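Long-range contact in virulence protein STM3117 (Salmonella enterica subsp. enterica serovar Typhimurium, PDB 3HUH), which promotes replication of the bacterium inside host macrophages and may take part in biosynthesis and modification of the cell-wall peptidoglycan: residues L89-S94 against N136-S141. Numbering follows the deposited sequence.
Sequences LCFITS and NLIEIS
Phe91 sits at the middle of a parallel strand pair, its N giving a 2.7 Å hydrogen bond to Glu139 O and its O receiving Ser141 N. Two residues back, Leu89 bonds in the same way to Leu137 O and Glu139 N; two residues on, Thr93 N reaches Ser141 O at 2.8 Å. In these five bonds the odd-numbered residues of 89-93 reach across to the odd-numbered residues of 137-141. Between them CA-H groups lean on the same carbonyls, closest where Cys90 CA lies 3.1 Å from Glu139 O.

On the face carrying Leu89, Phe91, Ile138 and Ile140 the contact is apolar. Ile138 CG2 meets the Phe91 ring at its edge, in the ring plane, 3.8 Å from CD2. Phe47 and Phe61 make edge-to-face contacts with the same ring. Further along, Thr93 CG2 touches Ile140 CG2 at 4.1 Å.

The opposite face, with Cys90, Ile92, Glu139 and Ser141, is more polar. Cys90 SG, anti to the backbone N (chi1 175°), lies 3.4 Å from Ser141 OG, while the extended Glu139 chain runs past the cysteine, with OE1 3.7 Å from Cys90 CB. Ser127 OG hydrogen-bonds both Glu139 OE2 and Ser141 OG, and His26 of the second subunit packs on Cys90 and Glu139.

Strand 88-93 is outermost in its own sheet, yet it pairs antiparallel with a strand of the second subunit, continuing the sheet across the dimer. The parallel first and last strands of a βαβββ module, in order 1-4-3-2, are characteristic of the vicinal oxygen chelate (glyoxalase/dioxygenase) fold.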
ATOM      1  N   LEU A  89      -0.034  -5.472   4.120  1.00 18.50           N
ATOM      2  CA  LEU A  89       1.133  -4.617   3.912  1.00 19.14           C
ATOM      3  C   LEU A  89       2.400  -5.070   4.612  1.00 17.63           C
ATOM      4  O   LEU A  89       2.353  -5.596   5.719  1.00 17.30           O
ATOM      5  CB  LEU A  89       0.815  -3.207   4.418  1.00 19.08           C
ATOM      6  CG  LEU A  89      -0.578  -2.632   4.152  1.00 21.13           C
ATOM      7  CD1 LEU A  89      -0.728  -1.313   4.889  1.00 18.15           C
ATOM      8  CD2 LEU A  89      -0.785  -2.443   2.655  1.00 19.65           C
ATOM      9  N   CYS A  90       3.539  -4.824   3.977  1.00 18.47           N
ATOM     10  CA  CYS A  90       4.821  -5.178   4.565  1.00 17.73           C
ATOM     11  C   CYS A  90       5.663  -3.926   4.765  1.00 18.90           C
ATOM     12  O   CYS A  90       5.877  -3.151   3.830  1.00 17.78           O
ATOM     13  CB  CYS A  90       5.584  -6.157   3.675  1.00 18.80           C
ATOM     14  SG  CYS A  90       7.255  -6.506   4.294  1.00 19.84           S
ATOM     15  N   PHE A  91       6.134  -3.738   5.992  1.00 17.76           N
ATOM     16  CA  PHE A  91       6.960  -2.588   6.343  1.00 18.59           C
ATOM     17  C   PHE A  91       8.359  -3.064   6.701  1.00 19.76           C
ATOM     18  O   PHE A  91       8.515  -4.063   7.408  1.00 19.54           O
ATOM     19  CB  PHE A  91       6.366  -1.865   7.552  1.00 18.94           C
ATOM     20  CG  PHE A  91       5.036  -1.230   7.288  1.00 20.83           C
ATOM     21  CD1 PHE A  91       4.948  -0.048   6.561  1.00 20.11           C
ATOM     22  CD2 PHE A  91       3.867  -1.822   7.751  1.00 22.28           C
ATOM     23  CE1 PHE A  91       3.709   0.535   6.299  1.00 20.90           C
ATOM     24  CE2 PHE A  91       2.625  -1.250   7.495  1.00 21.75           C
ATOM     25  CZ  PHE A  91       2.543  -0.070   6.768  1.00 20.41           C
ATOM     26  N   ILE A  92       9.375  -2.363   6.210  1.00 17.84           N
ATOM     27  CA  ILE A  92      10.747  -2.731   6.534  1.00 18.55           C
ATOM     28  C   ILE A  92      11.190  -1.969   7.769  1.00 17.98           C
ATOM     29  O   ILE A  92      10.961  -0.758   7.891  1.00 18.88           O
ATOM     30  CB  ILE A  92      11.735  -2.388   5.397  1.00 17.79           C
ATOM     31  CG1 ILE A  92      11.359  -3.149   4.126  1.00 17.90           C
ATOM     32  CG2 ILE A  92      13.163  -2.720   5.834  1.00 20.12           C
ATOM     33  CD1 ILE A  92      11.311  -4.658   4.290  1.00 18.92           C
ATOM     34  N   THR A  93      11.823  -2.685   8.689  1.00 18.56           N
ATOM     35  CA  THR A  93      12.325  -2.077   9.909  1.00 19.95           C
ATOM     36  C   THR A  93      13.846  -2.175   9.926  1.00 20.32           C
ATOM     37  O   THR A  93      14.419  -3.083   9.324  1.00 20.85           O
ATOM     38  CB  THR A  93      11.779  -2.782  11.169  1.00 20.56           C
ATOM     39  OG1 THR A  93      12.273  -2.111  12.337  1.00 20.37           O
ATOM     40  CG2 THR A  93      12.231  -4.238  11.213  1.00 19.12           C
ATOM     41  N   SER A  94      14.488  -1.225  10.605  1.00 21.72           N
ATOM     42  CA  SER A  94      15.940  -1.212  10.734  1.00 24.45           C
ATOM     43  C   SER A  94      16.295  -1.741  12.124  1.00 25.16           C
ATOM     44  O   SER A  94      17.467  -1.875  12.484  1.00 27.31           O
ATOM     45  CB  SER A  94      16.488   0.210  10.544  1.00 24.93           C
ATOM     46  OG  SER A  94      15.822   1.145  11.373  1.00 27.87           O
ATOM     47  N   ASN A 136      -6.404  -5.808   9.254  1.00 17.57           N
ATOM     48  CA  ASN A 136      -5.437  -5.731   8.168  1.00 16.91           C
ATOM     49  C   ASN A 136      -4.214  -6.534   8.600  1.00 17.69           C
ATOM     50  O   ASN A 136      -3.846  -6.537   9.783  1.00 17.91           O
ATOM     51  CB  ASN A 136      -5.017  -4.282   7.906  1.00 15.99           C
ATOM     52  CG  ASN A 136      -6.166  -3.413   7.415  1.00 15.68           C
ATOM     53  OD1 ASN A 136      -6.383  -2.311   7.918  1.00 18.24           O
ATOM     54  ND2 ASN A 136      -6.896  -3.901   6.427  1.00 14.03           N
ATOM     55  N   LEU A 137      -3.593  -7.227   7.654  1.00 16.51           N
ATOM     56  CA  LEU A 137      -2.403  -8.005   7.970  1.00 17.12           C
ATOM     57  C   LEU A 137      -1.190  -7.096   7.826  1.00 17.12           C
ATOM     58  O   LEU A 137      -0.987  -6.473   6.776  1.00 19.16           O
ATOM     59  CB  LEU A 137      -2.272  -9.202   7.028  1.00 15.78           C
ATOM     60  CG  LEU A 137      -1.091 -10.135   7.322  1.00 17.95           C
ATOM     61  CD1 LEU A 137      -1.282 -10.814   8.679  1.00 20.13           C
ATOM     62  CD2 LEU A 137      -0.980 -11.166   6.217  1.00 18.06           C
ATOM     63  N   ILE A 138      -0.398  -7.013   8.888  1.00 16.80           N
ATOM     64  CA  ILE A 138       0.796  -6.181   8.879  1.00 17.30           C
ATOM     65  C   ILE A 138       2.023  -7.067   9.039  1.00 17.70           C
ATOM     66  O   ILE A 138       2.185  -7.752  10.047  1.00 18.70           O
ATOM     67  CB  ILE A 138       0.764  -5.146  10.021  1.00 17.90           C
ATOM     68  CG1 ILE A 138      -0.519  -4.308   9.931  1.00 18.51           C
ATOM     69  CG2 ILE A 138       2.003  -4.266   9.954  1.00 18.47           C
ATOM     70  CD1 ILE A 138      -0.713  -3.581   8.609  1.00 18.77           C
ATOM     71  N   GLU A 139       2.872  -7.047   8.019  1.00 16.54           N
ATOM     72  CA  GLU A 139       4.096  -7.829   7.989  1.00 17.23           C
ATOM     73  C   GLU A 139       5.240  -6.861   8.278  1.00 16.84           C
ATOM     74  O   GLU A 139       5.462  -5.921   7.520  1.00 17.86           O
ATOM     75  CB  GLU A 139       4.259  -8.460   6.595  1.00 18.53           C
ATOM     76  CG  GLU A 139       5.461  -9.391   6.424  1.00 19.57           C
ATOM     77  CD  GLU A 139       5.609  -9.922   4.998  1.00 22.12           C
ATOM     78  OE1 GLU A 139       4.702  -9.688   4.169  1.00 23.31           O
ATOM     79  OE2 GLU A 139       6.635 -10.581   4.700  1.00 20.50           O
ATOM     80  N   ILE A 140       5.938  -7.068   9.391  1.00 16.52           N
ATOM     81  CA  ILE A 140       7.071  -6.213   9.751  1.00 17.35           C
ATOM     82  C   ILE A 140       8.315  -7.046   9.465  1.00 18.45           C
ATOM     83  O   ILE A 140       8.483  -8.140  10.018  1.00 17.90           O
ATOM     84  CB  ILE A 140       7.015  -5.796  11.230  1.00 18.05           C
ATOM     85  CG1 ILE A 140       5.708  -5.043  11.496  1.00 19.35           C
ATOM     86  CG2 ILE A 140       8.189  -4.889  11.556  1.00 17.79           C
ATOM     87  CD1 ILE A 140       5.395  -4.819  12.956  1.00 19.86           C
ATOM     88  N   SER A 141       9.193  -6.528   8.612  1.00 16.70           N
ATOM     89  CA  SER A 141      10.362  -7.296   8.203  1.00 17.32           C
ATOM     90  C   SER A 141      11.708  -6.582   8.187  1.00 18.52           C
ATOM     91  O   SER A 141      11.786  -5.370   8.030  1.00 19.92           O
ATOM     92  CB  SER A 141      10.098  -7.861   6.804  1.00 17.87           C
ATOM     93  OG  SER A 141       8.763  -8.328   6.692  1.00 16.76           O
TER